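Local coordinates for sensor protein QseC (Escherichia coli, PDB 3JZ3) that acts as a membrane-bound histidine kinase that uses ATP to phosphorylate a histidine and, paired with the regulator QseB, activates the flagella regulon, at residues A74-E79 / G113-L118; L120-L125 / D146-R151; R131-G136 / V150-P155. All blocks are in the same frame, centred on the assembly; numbering follows the deposited sequence.

All three contacts lie in the cytoplasmic kinase part of QseC. Contact 1 comes first along the chain and closes before contacts 2 and 3 open. Contacts 1 and 2 share helix 115-131, and their centres are 12 Å apart. Contact 2 sets that helix on strand 147-151 of the mixed sheet, close to the centre of the chain. Contact 3 uses the end of the same strand, overlapping contact 2 at Val150 and Arg151, with centres 14 Å apart. Contacts 1 and 3 lie about 26 Å apart, centre to centre, on opposite sides of the chain's centre. In this ATP-binding domain they hold helix 115-131 to both sheets, and its following loop to that after strand 147-151.

Contact 1 of 3, residues A74-E79 / G113-L118; sequences AEIPLE and GQPLLL
A small antiparallel sheet of two strands, 74-77 and 110-113, carries this contact, which reaches into the first turn of helix 115-131. Ala74 and Gly113 form a hydrogen-bonded pair. Ala74 N donates to Gly113 O over 3.0 Å, almost straight at 172°, from above the carbonyl plane. In return Gly113 N gives its hydrogen to Ala74 O over 2.9 Å, nearly along the C=O axis. Further backbone hydrogen bonds join Ile76 to Arg111 and, past the end of the strand, Leu78 to Ile109. The sheet thus brings the start of helix 78-95 beside the start of helix 115-131, two helices of the ATPase domain, with Pro77 and Gln114 at their N-cap positions. Ile76 packs between the strand and the start of the helix. Its CG1 lies beside its own backbone N, anti to the carbonyl carbon (chi1 -48°). The next torsion (chi2 -53°) turns Ile76 CD1 onto Pro115 CG at 3.6 Å, and the two side chains cross at about a right angle. The same Ile76 CD1 lies 3.7 Å from Gly113 O. Deeper in, Ile76 CG1 touches Leu118 CD1 at 4.2 Å. Gln114 caps the helix with its side chain. Gln114 OE1 accepts from Leu116 N at 2.7 Å, with the donor in the plane of the amide carbonyl. Gln114 O accepts from Leu118 N at 3.0 Å, and Gln114 N is bonded to His194 NE2. Gln114 and Leu117 also pack on Leu54 of the second subunit.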
ATOM      1  N   ALA B  74      14.573  -5.948   8.807  1.00 39.26           N
ATOM      2  CA  ALA B  74      14.673  -6.296  10.217  1.00 39.09           C
ATOM      3  C   ALA B  74      14.372  -7.778  10.442  1.00 40.19           C
ATOM      4  O   ALA B  74      14.092  -8.520   9.495  1.00 40.62           O
ATOM      5  CB  ALA B  74      13.728  -5.426  11.037  1.00 35.24           C
ATOM      6  N   GLU B  75      14.447  -8.207  11.697  1.00 41.58           N
ATOM      7  CA  GLU B  75      14.046  -9.556  12.066  1.00 43.99           C
ATOM      8  C   GLU B  75      12.532  -9.569  12.230  1.00 40.42           C
ATOM      9  O   GLU B  75      11.982  -8.846  13.064  1.00 41.19           O
ATOM     10  CB  GLU B  75      14.749 -10.009  13.351  1.00 49.74           C
ATOM     11  CG  GLU B  75      16.270 -10.151  13.233  1.00 54.48           C
ATOM     12  CD  GLU B  75      16.704 -11.125  12.147  1.00 59.03           C
ATOM     13  OE1 GLU B  75      16.191 -12.267  12.115  1.00 61.81           O
ATOM     14  OE2 GLU B  75      17.564 -10.745  11.324  1.00 60.67           O
ATOM     15  N   ILE B  76      11.863 -10.375  11.413  1.00 33.89           N
ATOM     16  CA  ILE B  76      10.406 -10.390  11.383  1.00 31.60           C
ATOM     17  C   ILE B  76       9.855 -11.599  12.139  1.00 29.29           C
ATOM     18  O   ILE B  76      10.146 -12.741  11.776  1.00 31.54           O
ATOM     19  CB  ILE B  76       9.850 -10.358   9.922  1.00 31.25           C
ATOM     20  CG1 ILE B  76      10.530  -9.259   9.084  1.00 31.98           C
ATOM     21  CG2 ILE B  76       8.323 -10.205   9.912  1.00 28.35           C
ATOM     22  CD1 ILE B  76      10.503  -7.854   9.705  1.00 31.11           C
ATOM     23  N   PRO B  77       9.061 -11.348  13.195  1.00 27.83           N
ATOM     24  CA  PRO B  77       8.358 -12.435  13.874  1.00 28.35           C
ATOM     25  C   PRO B  77       7.187 -12.908  13.009  1.00 27.44           C
ATOM     26  O   PRO B  77       6.243 -12.149  12.765  1.00 26.60           O
ATOM     27  CB  PRO B  77       7.853 -11.792  15.176  1.00 26.66           C
ATOM     28  CG  PRO B  77       8.403 -10.382  15.197  1.00 27.34           C
ATOM     29  CD  PRO B  77       8.763 -10.034  13.794  1.00 28.27           C
ATOM     30  N   LEU B  78       7.264 -14.152  12.547  1.00 28.28           N
ATOM     31  CA  LEU B  78       6.307 -14.675  11.573  1.00 32.81           C
ATOM     32  C   LEU B  78       4.916 -14.968  12.127  1.00 33.51           C
ATOM     33  O   LEU B  78       3.945 -14.959  11.367  1.00 34.57           O
ATOM     34  CB  LEU B  78       6.879 -15.894  10.839  1.00 32.19           C
ATOM     35  CG  LEU B  78       8.108 -15.623   9.962  1.00 33.65           C
ATOM     36  CD1 LEU B  78       8.433 -16.848   9.152  1.00 31.90           C
ATOM     37  CD2 LEU B  78       7.919 -14.417   9.037  1.00 30.15           C
ATOM     38  N   GLU B  79       4.819 -15.218  13.434  1.00 34.63           N
ATOM     39  CA  GLU B  79       3.518 -15.353  14.107  1.00 40.13           C
ATOM     40  C   GLU B  79       2.665 -14.108  13.876  1.00 35.56           C
ATOM     41  O   GLU B  79       1.537 -14.197  13.382  1.00 30.89           O
ATOM     42  CB  GLU B  79       3.687 -15.573  15.616  1.00 40.38           C
ATOM     43  CG  GLU B  79       3.924 -17.011  16.031  1.00 47.96           C
ATOM     44  CD  GLU B  79       4.093 -17.169  17.539  1.00 50.99           C
ATOM     45  OE1 GLU B  79       5.165 -16.794  18.079  1.00 53.46           O
ATOM     46  OE2 GLU B  79       3.150 -17.679  18.184  1.00 55.74           O
ATOM     47  N   GLY B 113      13.928  -9.875   6.931  1.00 31.40           N
ATOM     48  CA  GLY B 113      13.153  -9.451   5.781  1.00 33.26           C
ATOM     49  C   GLY B 113      12.623  -8.038   5.830  1.00 32.44           C
ATOM     50  O   GLY B 113      12.740  -7.344   6.840  1.00 34.72           O
ATOM     51  N   GLN B 114      12.046  -7.623   4.710  1.00 31.54           N
ATOM     52  CA  GLN B 114      11.350  -6.356   4.603  1.00 31.03           C
ATOM     53  C   GLN B 114       9.859  -6.622   4.889  1.00 29.28           C
ATOM     54  O   GLN B 114       9.212  -7.390   4.170  1.00 30.31           O
ATOM     55  CB  GLN B 114      11.641  -5.729   3.221  1.00 32.46           C
ATOM     56  CG  GLN B 114      10.586  -4.798   2.615  1.00 36.38           C
ATOM     57  CD  GLN B 114      10.179  -3.647   3.501  1.00 32.41           C
ATOM     58  OE1 GLN B 114       9.087  -3.647   4.043  1.00 38.71           O
ATOM     59  NE2 GLN B 114      11.050  -2.660   3.648  1.00 37.32           N
ATOM     60  N   PRO B 115       9.327  -6.015   5.969  1.00 28.90           N
ATOM     61  CA  PRO B 115       7.985  -6.277   6.510  1.00 30.17           C
ATOM     62  C   PRO B 115       6.839  -6.093   5.512  1.00 30.30           C
ATOM     63  O   PRO B 115       5.941  -6.932   5.449  1.00 30.17           O
ATOM     64  CB  PRO B 115       7.850  -5.248   7.644  1.00 32.20           C
ATOM     65  CG  PRO B 115       9.232  -4.885   8.010  1.00 30.70           C
ATOM     66  CD  PRO B 115      10.042  -4.993   6.757  1.00 29.53           C
ATOM     67  N   LEU B 116       6.864  -4.999   4.756  1.00 30.32           N
ATOM     68  CA  LEU B 116       5.810  -4.714   3.784  1.00 30.98           C
ATOM     69  C   LEU B 116       5.786  -5.732   2.657  1.00 30.28           C
ATOM     70  O   LEU B 116       4.713  -6.180   2.242  1.00 34.56           O
ATOM     71  CB  LEU B 116       5.962  -3.303   3.223  1.00 36.63           C
ATOM     72  CG  LEU B 116       5.229  -2.159   3.932  1.00 44.07           C
ATOM     73  CD1 LEU B 116       5.469  -2.100   5.445  1.00 46.00           C
ATOM     74  CD2 LEU B 116       5.633  -0.856   3.284  1.00 46.18           C
ATOM     75  N   LEU B 117       6.966  -6.102   2.171  1.00 26.90           N
ATOM     76  CA  LEU B 117       7.081  -7.119   1.138  1.00 23.76           C
ATOM     77  C   LEU B 117       6.588  -8.478   1.624  1.00 26.33           C
ATOM     78  O   LEU B 117       5.877  -9.174   0.897  1.00 28.27           O
ATOM     79  CB  LEU B 117       8.515  -7.210   0.608  1.00 24.12           C
ATOM     80  CG  LEU B 117       9.062  -6.001  -0.170  1.00 25.90           C
ATOM     81  CD1 LEU B 117      10.422  -6.323  -0.760  1.00 25.57           C
ATOM     82  CD2 LEU B 117       8.110  -5.516  -1.266  1.00 25.46           C
ATOM     83  N   LEU B 118       6.939  -8.851   2.853  1.00 26.39           N
ATOM     84  CA  LEU B 118       6.490 -10.141   3.395  1.00 29.94           C
ATOM     85  C   LEU B 118       4.989 -10.145   3.637  1.00 29.79           C
ATOM     86  O   LEU B 118       4.327 -11.174   3.483  1.00 30.48           O
ATOM     87  CB  LEU B 118       7.241 -10.518   4.671  1.00 25.19           C
ATOM     88  CG  LEU B 118       8.659 -11.057   4.473  1.00 29.09           C
ATOM     89  CD1 LEU B 118       9.221 -11.539   5.800  1.00 30.29           C
ATOM     90  CD2 LEU B 118       8.700 -12.177   3.426  1.00 25.45           C
TER

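Contact 2 of 3, residues L120-L125 / D146-R151; sequences LLVRNL and DNFIVR
Helix 115-131 lies here on the mixed sheet of the ATPase domain, the α/β sandwich shared with DNA gyrase B and HSP90. The axes of 120-125 and strand 147-151 come within 9.8 Å, with their directions 30° apart. The contact is apolar, with no hydrogen bond across it. Phe148 reaches toward the helix with CG in the crowded position between its backbone N and carbonyl carbon (chi1 68°). Three helix side chains meet the outer end of its ring, at CZ and CE1. Leu121 CD2 sits at the edge, near the ring plane, 4.0 Å from Phe148 CZ. Val122 CG2 comes closer to CZ of Phe148, at 3.7 Å, and Leu125 CD1 touches CE1 of the ring; both approach obliquely. Two residues along the strand, Val150 packs against Leu125. CG1 of Val150 is 3.7 Å from Leu125 O, and its CG2 meets Leu125 CB. Val122 also touches Leu81 and Leu82 of helix 78-95, and Leu125 touches Val187 of helix 186-193. Asn124 ND2 bonds Thr52 OG1. Within the helix, Leu120 O accepts from both Asn124 N and Asn124 ND2, the ND2 bond being 2.8 Å long and coming from above the carbonyl plane.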
ATOM      1  N   LEU B 120       2.869  -8.414   1.797  1.00 35.63           N
ATOM      2  CA  LEU B 120       2.319  -8.556   0.445  1.00 33.05           C
ATOM      3  C   LEU B 120       2.307 -10.004  -0.023  1.00 31.10           C
ATOM      4  O   LEU B 120       1.307 -10.474  -0.556  1.00 29.13           O
ATOM      5  CB  LEU B 120       3.113  -7.714  -0.561  1.00 35.40           C
ATOM      6  CG  LEU B 120       2.799  -6.226  -0.695  1.00 38.41           C
ATOM      7  CD1 LEU B 120       3.805  -5.576  -1.631  1.00 37.81           C
ATOM      8  CD2 LEU B 120       1.374  -6.007  -1.195  1.00 40.80           C
ATOM      9  N   LEU B 121       3.432 -10.693   0.164  1.00 32.45           N
ATOM     10  CA  LEU B 121       3.546 -12.114  -0.157  1.00 31.14           C
ATOM     11  C   LEU B 121       2.431 -12.913   0.513  1.00 32.88           C
ATOM     12  O   LEU B 121       1.674 -13.616  -0.161  1.00 34.96           O
ATOM     13  CB  LEU B 121       4.913 -12.653   0.281  1.00 31.26           C
ATOM     14  CG  LEU B 121       5.303 -14.078  -0.124  1.00 33.67           C
ATOM     15  CD1 LEU B 121       6.801 -14.271  -0.000  1.00 32.90           C
ATOM     16  CD2 LEU B 121       4.565 -15.133   0.697  1.00 33.58           C
ATOM     17  N   VAL B 122       2.330 -12.790   1.836  1.00 32.18           N
ATOM     18  CA  VAL B 122       1.373 -13.575   2.614  1.00 32.11           C
ATOM     19  C   VAL B 122      -0.057 -13.266   2.183  1.00 32.19           C
ATOM     20  O   VAL B 122      -0.874 -14.171   2.011  1.00 29.96           O
ATOM     21  CB  VAL B 122       1.548 -13.354   4.145  1.00 28.73           C
ATOM     22  CG1 VAL B 122       0.417 -14.011   4.914  1.00 24.42           C
ATOM     23  CG2 VAL B 122       2.890 -13.904   4.614  1.00 27.08           C
ATOM     24  N   ARG B 123      -0.335 -11.982   1.989  1.00 34.90           N
ATOM     25  CA  ARG B 123      -1.672 -11.519   1.652  1.00 37.24           C
ATOM     26  C   ARG B 123      -2.150 -11.988   0.270  1.00 36.36           C
ATOM     27  O   ARG B 123      -3.329 -12.288   0.091  1.00 37.79           O
ATOM     28  CB  ARG B 123      -1.740 -10.000   1.773  1.00 39.88           C
ATOM     29  CG  ARG B 123      -3.142  -9.447   1.752  1.00 46.03           C
ATOM     30  CD  ARG B 123      -3.904  -9.730   3.031  1.00 48.77           C
ATOM     31  NE  ARG B 123      -5.271  -9.225   2.938  1.00 52.20           N
ATOM     32  CZ  ARG B 123      -5.631  -7.962   3.156  1.00 52.48           C
ATOM     33  NH1 ARG B 123      -4.730  -7.046   3.486  1.00 52.72           N
ATOM     34  NH2 ARG B 123      -6.903  -7.613   3.042  1.00 56.41           N
ATOM     35  N   ASN B 124      -1.235 -12.056  -0.691  1.00 34.59           N
ATOM     36  CA  ASN B 124      -1.535 -12.614  -2.008  1.00 38.61           C
ATOM     37  C   ASN B 124      -1.960 -14.077  -1.945  1.00 38.74           C
ATOM     38  O   ASN B 124      -2.933 -14.474  -2.588  1.00 37.64           O
ATOM     39  CB  ASN B 124      -0.341 -12.458  -2.947  1.00 40.01           C
ATOM     40  CG  ASN B 124      -0.345 -11.133  -3.666  1.00 43.36           C
ATOM     41  OD1 ASN B 124      -1.079 -10.944  -4.633  1.00 48.66           O
ATOM     42  ND2 ASN B 124       0.478 -10.203  -3.200  1.00 45.62           N
ATOM     43  N   LEU B 125      -1.225 -14.866  -1.166  1.00 37.44           N
ATOM     44  CA  LEU B 125      -1.544 -16.277  -0.972  1.00 35.58           C
ATOM     45  C   LEU B 125      -2.888 -16.444  -0.272  1.00 34.45           C
ATOM     46  O   LEU B 125      -3.637 -17.379  -0.563  1.00 33.06           O
ATOM     47  CB  LEU B 125      -0.450 -16.973  -0.162  1.00 33.05           C
ATOM     48  CG  LEU B 125       0.958 -17.095  -0.745  1.00 31.33           C
ATOM     49  CD1 LEU B 125       1.870 -17.715   0.296  1.00 28.50           C
ATOM     50  CD2 LEU B 125       0.973 -17.909  -2.033  1.00 31.17           C
ATOM     51  N   ASP B 146      10.183 -24.211   9.803  1.00 35.73           N
ATOM     52  CA  ASP B 146      10.929 -23.770   8.625  1.00 39.49           C
ATOM     53  C   ASP B 146      10.057 -23.555   7.381  1.00 38.48           C
ATOM     54  O   ASP B 146      10.566 -23.505   6.259  1.00 37.48           O
ATOM     55  CB  ASP B 146      12.063 -24.757   8.320  1.00 44.24           C
ATOM     56  CG  ASP B 146      11.562 -26.164   8.030  1.00 49.12           C
ATOM     57  OD1 ASP B 146      10.344 -26.429   8.175  1.00 50.76           O
ATOM     58  OD2 ASP B 146      12.399 -27.013   7.653  1.00 54.36           O
ATOM     59  N   ASN B 147       8.748 -23.438   7.591  1.00 35.63           N
ATOM     60  CA  ASN B 147       7.801 -23.164   6.516  1.00 33.35           C
ATOM     61  C   ASN B 147       6.461 -22.681   7.054  1.00 31.72           C
ATOM     62  O   ASN B 147       6.126 -22.928   8.212  1.00 33.75           O
ATOM     63  CB  ASN B 147       7.584 -24.406   5.644  1.00 33.15           C
ATOM     64  CG  ASN B 147       6.915 -25.542   6.401  1.00 36.62           C
ATOM     65  OD1 ASN B 147       5.694 -25.700   6.357  1.00 38.23           O
ATOM     66  ND2 ASN B 147       7.715 -26.330   7.110  1.00 34.71           N
ATOM     67  N   PHE B 148       5.704 -21.980   6.217  1.00 27.74           N
ATOM     68  CA  PHE B 148       4.276 -21.817   6.466  1.00 28.09           C
ATOM     69  C   PHE B 148       3.471 -22.287   5.261  1.00 28.18           C
ATOM     70  O   PHE B 148       3.982 -22.320   4.140  1.00 27.84           O
ATOM     71  CB  PHE B 148       3.891 -20.401   6.952  1.00 29.36           C
ATOM     72  CG  PHE B 148       4.054 -19.316   5.926  1.00 27.87           C
ATOM     73  CD1 PHE B 148       3.015 -19.005   5.051  1.00 29.31           C
ATOM     74  CD2 PHE B 148       5.227 -18.571   5.866  1.00 29.63           C
ATOM     75  CE1 PHE B 148       3.154 -17.984   4.105  1.00 28.73           C
ATOM     76  CE2 PHE B 148       5.379 -17.542   4.925  1.00 29.46           C
ATOM     77  CZ  PHE B 148       4.342 -17.254   4.043  1.00 27.42           C
ATOM     78  N   ILE B 149       2.229 -22.689   5.508  1.00 28.37           N
ATOM     79  CA  ILE B 149       1.375 -23.247   4.466  1.00 33.04           C
ATOM     80  C   ILE B 149       0.035 -22.531   4.436  1.00 34.06           C
ATOM     81  O   ILE B 149      -0.584 -22.311   5.478  1.00 35.04           O
ATOM     82  CB  ILE B 149       1.127 -24.772   4.665  1.00 34.60           C
ATOM     83  CG1 ILE B 149       2.445 -25.559   4.625  1.00 36.95           C
ATOM     84  CG2 ILE B 149       0.156 -25.309   3.609  1.00 33.37           C
ATOM     85  CD1 ILE B 149       2.373 -26.946   5.279  1.00 34.73           C
ATOM     86  N   VAL B 150      -0.391 -22.156   3.233  1.00 34.74           N
ATOM     87  CA  VAL B 150      -1.743 -21.664   2.998  1.00 33.85           C
ATOM     88  C   VAL B 150      -2.441 -22.690   2.106  1.00 37.32           C
ATOM     89  O   VAL B 150      -1.920 -23.068   1.055  1.00 39.04           O
ATOM     90  CB  VAL B 150      -1.743 -20.254   2.355  1.00 31.79           C
ATOM     91  CG1 VAL B 150      -3.162 -19.706   2.245  1.00 27.86           C
ATOM     92  CG2 VAL B 150      -0.867 -19.298   3.161  1.00 26.60           C
ATOM     93  N   ARG B 151      -3.612 -23.146   2.542  1.00 42.10           N
ATOM     94  CA  ARG B 151      -4.282 -24.291   1.934  1.00 45.67           C
ATOM     95  C   ARG B 151      -5.795 -24.084   1.883  1.00 47.47           C
ATOM     96  O   ARG B 151      -6.413 -23.732   2.889  1.00 48.35           O
ATOM     97  CB  ARG B 151      -3.945 -25.549   2.737  1.00 49.28           C
ATOM     98  CG  ARG B 151      -4.620 -26.820   2.272  1.00 56.48           C
ATOM     99  CD  ARG B 151      -4.879 -27.742   3.455  1.00 62.56           C
ATOM    100  NE  ARG B 151      -5.347 -29.063   3.040  1.00 67.94           N
ATOM    101  CZ  ARG B 151      -6.595 -29.350   2.679  1.00 71.05           C
ATOM    102  NH1 ARG B 151      -7.533 -28.409   2.667  1.00 72.41           N
ATOM    103  NH2 ARG B 151      -6.906 -30.589   2.320  1.00 72.73           N
TER

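Contact 3 of 3, residues R131-G136 / V150-P155; sequences RYSPQG and VRDNGP
A CA-H...O contact takes the place of ordinary hydrogen bonds here, and none of those crosses between the two loops. Gly154 CA stands 3.1 Å from Tyr132 O, with an angle of 133° at the hydrogen. The approach depends on glycine: a CB would clash with that oxygen. The same carbonyl oxygen is met by Pro155 CD at 3.5 Å, so glycine and proline pack together against the residue that leaves helix 115-131. Tyr132 CB adds an apolar touch to CD of Pro155. Asp152, Gly154 and the residues between and after them fit the DxGxG sequence motif of this ATPase family, which in relatives lines the nucleotide pocket. An Asx turn shapes it: Asp152 OD2 accepts from Gly154 N at 2.8 Å through its anti lone pair, and also takes a weak bond from Phe208 N. Arg151 NH1 binds Asn153 OD1 at 3.1 Å. The oxygen lies in the guanidinium plane, while the donor stands above the amide carbonyl. Ser133 OG packs 3.5 Å from Asp152 CB but spends its hydrogen bond on Ala129 O, back in the helix. Pro134 CD rests 4.0 Å from Asn153 O. The contact therefore ties the loop between helix 115-131 and strand 138-143 to the loop after strand 147-151, with Ser133 on Val139 and the backbone of Arg151 bonded to Asp140 of strand 138-143.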
ATOM      1  N   ARG B 131     -10.293 -16.794  -2.496  1.00 60.39           N
ATOM      2  CA  ARG B 131     -11.037 -16.481  -3.741  1.00 63.78           C
ATOM      3  C   ARG B 131     -11.583 -17.756  -4.394  1.00 64.47           C
ATOM      4  O   ARG B 131     -12.731 -17.791  -4.845  1.00 65.76           O
ATOM      5  CB  ARG B 131     -10.120 -15.710  -4.703  1.00 63.91           C
ATOM      6  CG  ARG B 131     -10.654 -15.497  -6.103  1.00 67.21           C
ATOM      7  CD  ARG B 131      -9.569 -14.911  -6.986  1.00 68.62           C
ATOM      8  NE  ARG B 131     -10.087 -14.507  -8.293  1.00 73.90           N
ATOM      9  CZ  ARG B 131     -10.638 -13.321  -8.549  1.00 76.37           C
ATOM     10  NH1 ARG B 131     -10.750 -12.403  -7.586  1.00 76.81           N
ATOM     11  NH2 ARG B 131     -11.080 -13.051  -9.776  1.00 77.35           N
ATOM     12  N   TYR B 132     -10.759 -18.809  -4.426  1.00 64.79           N
ATOM     13  CA  TYR B 132     -11.159 -20.075  -5.026  1.00 66.41           C
ATOM     14  C   TYR B 132     -11.728 -21.049  -3.991  1.00 65.56           C
ATOM     15  O   TYR B 132     -11.889 -22.242  -4.264  1.00 66.44           O
ATOM     16  CB  TYR B 132      -9.986 -20.688  -5.797  1.00 70.87           C
ATOM     17  CG  TYR B 132      -9.591 -19.874  -7.009  1.00 72.62           C
ATOM     18  CD1 TYR B 132     -10.231 -20.059  -8.236  1.00 73.87           C
ATOM     19  CD2 TYR B 132      -8.590 -18.907  -6.929  1.00 72.23           C
ATOM     20  CE1 TYR B 132      -9.877 -19.308  -9.353  1.00 73.39           C
ATOM     21  CE2 TYR B 132      -8.230 -18.151  -8.038  1.00 72.22           C
ATOM     22  CZ  TYR B 132      -8.877 -18.357  -9.244  1.00 72.71           C
ATOM     23  OH  TYR B 132      -8.524 -17.612 -10.346  1.00 73.77           O
ATOM     24  N   SER B 133     -12.037 -20.526  -2.806  1.00 63.67           N
ATOM     25  CA  SER B 133     -12.715 -21.297  -1.773  1.00 62.35           C
ATOM     26  C   SER B 133     -14.218 -21.257  -2.000  1.00 62.01           C
ATOM     27  O   SER B 133     -14.797 -20.173  -2.109  1.00 60.08           O
ATOM     28  CB  SER B 133     -12.391 -20.754  -0.379  1.00 61.75           C
ATOM     29  OG  SER B 133     -11.167 -21.271   0.102  1.00 62.65           O
ATOM     30  N   PRO B 134     -14.855 -22.442  -2.088  1.00 63.30           N
ATOM     31  CA  PRO B 134     -16.314 -22.505  -2.142  1.00 63.84           C
ATOM     32  C   PRO B 134     -16.926 -22.115  -0.799  1.00 64.42           C
ATOM     33  O   PRO B 134     -16.280 -22.280   0.239  1.00 65.81           O
ATOM     34  CB  PRO B 134     -16.590 -23.981  -2.446  1.00 62.93           C
ATOM     35  CG  PRO B 134     -15.400 -24.705  -1.931  1.00 63.24           C
ATOM     36  CD  PRO B 134     -14.241 -23.782  -2.155  1.00 63.25           C
ATOM     37  N   GLN B 135     -18.151 -21.595  -0.825  1.00 63.51           N
ATOM     38  CA  GLN B 135     -18.862 -21.223   0.398  1.00 61.96           C
ATOM     39  C   GLN B 135     -18.997 -22.421   1.340  1.00 61.11           C
ATOM     40  O   GLN B 135     -19.295 -23.538   0.904  1.00 59.77           O
ATOM     41  CB  GLN B 135     -20.239 -20.642   0.066  1.00 62.54           C
ATOM     42  N   GLY B 136     -18.746 -22.179   2.625  1.00 60.17           N
ATOM     43  CA  GLY B 136     -18.839 -23.216   3.650  1.00 57.99           C
ATOM     44  C   GLY B 136     -17.558 -23.994   3.898  1.00 56.24           C
ATOM     45  O   GLY B 136     -17.529 -24.886   4.748  1.00 57.24           O
ATOM     46  N   VAL B 150      -0.391 -22.156   3.233  1.00 34.74           N
ATOM     47  CA  VAL B 150      -1.743 -21.664   2.998  1.00 33.85           C
ATOM     48  C   VAL B 150      -2.441 -22.690   2.106  1.00 37.32           C
ATOM     49  O   VAL B 150      -1.920 -23.068   1.055  1.00 39.04           O
ATOM     50  CB  VAL B 150      -1.743 -20.254   2.355  1.00 31.79           C
ATOM     51  CG1 VAL B 150      -3.162 -19.706   2.245  1.00 27.86           C
ATOM     52  CG2 VAL B 150      -0.867 -19.298   3.161  1.00 26.60           C
ATOM     53  N   ARG B 151      -3.612 -23.146   2.542  1.00 42.10           N
ATOM     54  CA  ARG B 151      -4.282 -24.291   1.934  1.00 45.67           C
ATOM     55  C   ARG B 151      -5.795 -24.084   1.883  1.00 47.47           C
ATOM     56  O   ARG B 151      -6.413 -23.732   2.889  1.00 48.35           O
ATOM     57  CB  ARG B 151      -3.945 -25.549   2.737  1.00 49.28           C
ATOM     58  CG  ARG B 151      -4.620 -26.820   2.272  1.00 56.48           C
ATOM     59  CD  ARG B 151      -4.879 -27.742   3.455  1.00 62.56           C
ATOM     60  NE  ARG B 151      -5.347 -29.063   3.040  1.00 67.94           N
ATOM     61  CZ  ARG B 151      -6.595 -29.350   2.679  1.00 71.05           C
ATOM     62  NH1 ARG B 151      -7.533 -28.409   2.667  1.00 72.41           N
ATOM     63  NH2 ARG B 151      -6.906 -30.589   2.320  1.00 72.73           N
ATOM     64  N   ASP B 152      -6.385 -24.307   0.711  1.00 50.85           N
ATOM     65  CA  ASP B 152      -7.834 -24.189   0.528  1.00 54.82           C
ATOM     66  C   ASP B 152      -8.457 -25.489   0.010  1.00 56.65           C
ATOM     67  O   ASP B 152      -7.746 -26.459  -0.259  1.00 54.32           O
ATOM     68  CB  ASP B 152      -8.171 -23.009  -0.400  1.00 55.88           C
ATOM     69  CG  ASP B 152      -7.578 -23.166  -1.795  1.00 59.19           C
ATOM     70  OD1 ASP B 152      -6.586 -22.469  -2.104  1.00 60.37           O
ATOM     71  OD2 ASP B 152      -8.101 -23.986  -2.584  1.00 60.17           O
ATOM     72  N   ASN B 153      -9.783 -25.492  -0.128  1.00 62.13           N
ATOM     73  CA  ASN B 153     -10.531 -26.645  -0.641  1.00 67.29           C
ATOM     74  C   ASN B 153     -11.099 -26.430  -2.045  1.00 69.97           C
ATOM     75  O   ASN B 153     -12.073 -27.078  -2.436  1.00 69.78           O
ATOM     76  CB  ASN B 153     -11.663 -27.012   0.323  1.00 68.28           C
ATOM     77  CG  ASN B 153     -11.158 -27.628   1.607  1.00 69.35           C
ATOM     78  OD1 ASN B 153     -10.473 -28.652   1.591  1.00 69.51           O
ATOM     79  ND2 ASN B 153     -11.501 -27.012   2.732  1.00 70.22           N
ATOM     80  N   GLY B 154     -10.487 -25.519  -2.797  1.00 73.32           N
ATOM     81  CA  GLY B 154     -10.943 -25.193  -4.145  1.00 75.63           C
ATOM     82  C   GLY B 154     -10.352 -26.082  -5.227  1.00 77.62           C
ATOM     83  O   GLY B 154      -9.710 -27.090  -4.921  1.00 76.30           O
ATOM     84  N   PRO B 155     -10.568 -25.708  -6.506  1.00 79.21           N
ATOM     85  CA  PRO B 155     -10.081 -26.456  -7.674  1.00 79.80           C
ATOM     86  C   PRO B 155      -8.556 -26.578  -7.728  1.00 79.88           C
ATOM     87  O   PRO B 155      -7.845 -25.748  -7.157  1.00 81.57           O
ATOM     88  CB  PRO B 155     -10.583 -25.619  -8.859  1.00 79.79           C
ATOM     89  CG  PRO B 155     -11.726 -24.829  -8.316  1.00 79.47           C
ATOM     90  CD  PRO B 155     -11.335 -24.515  -6.909  1.00 79.24           C
TER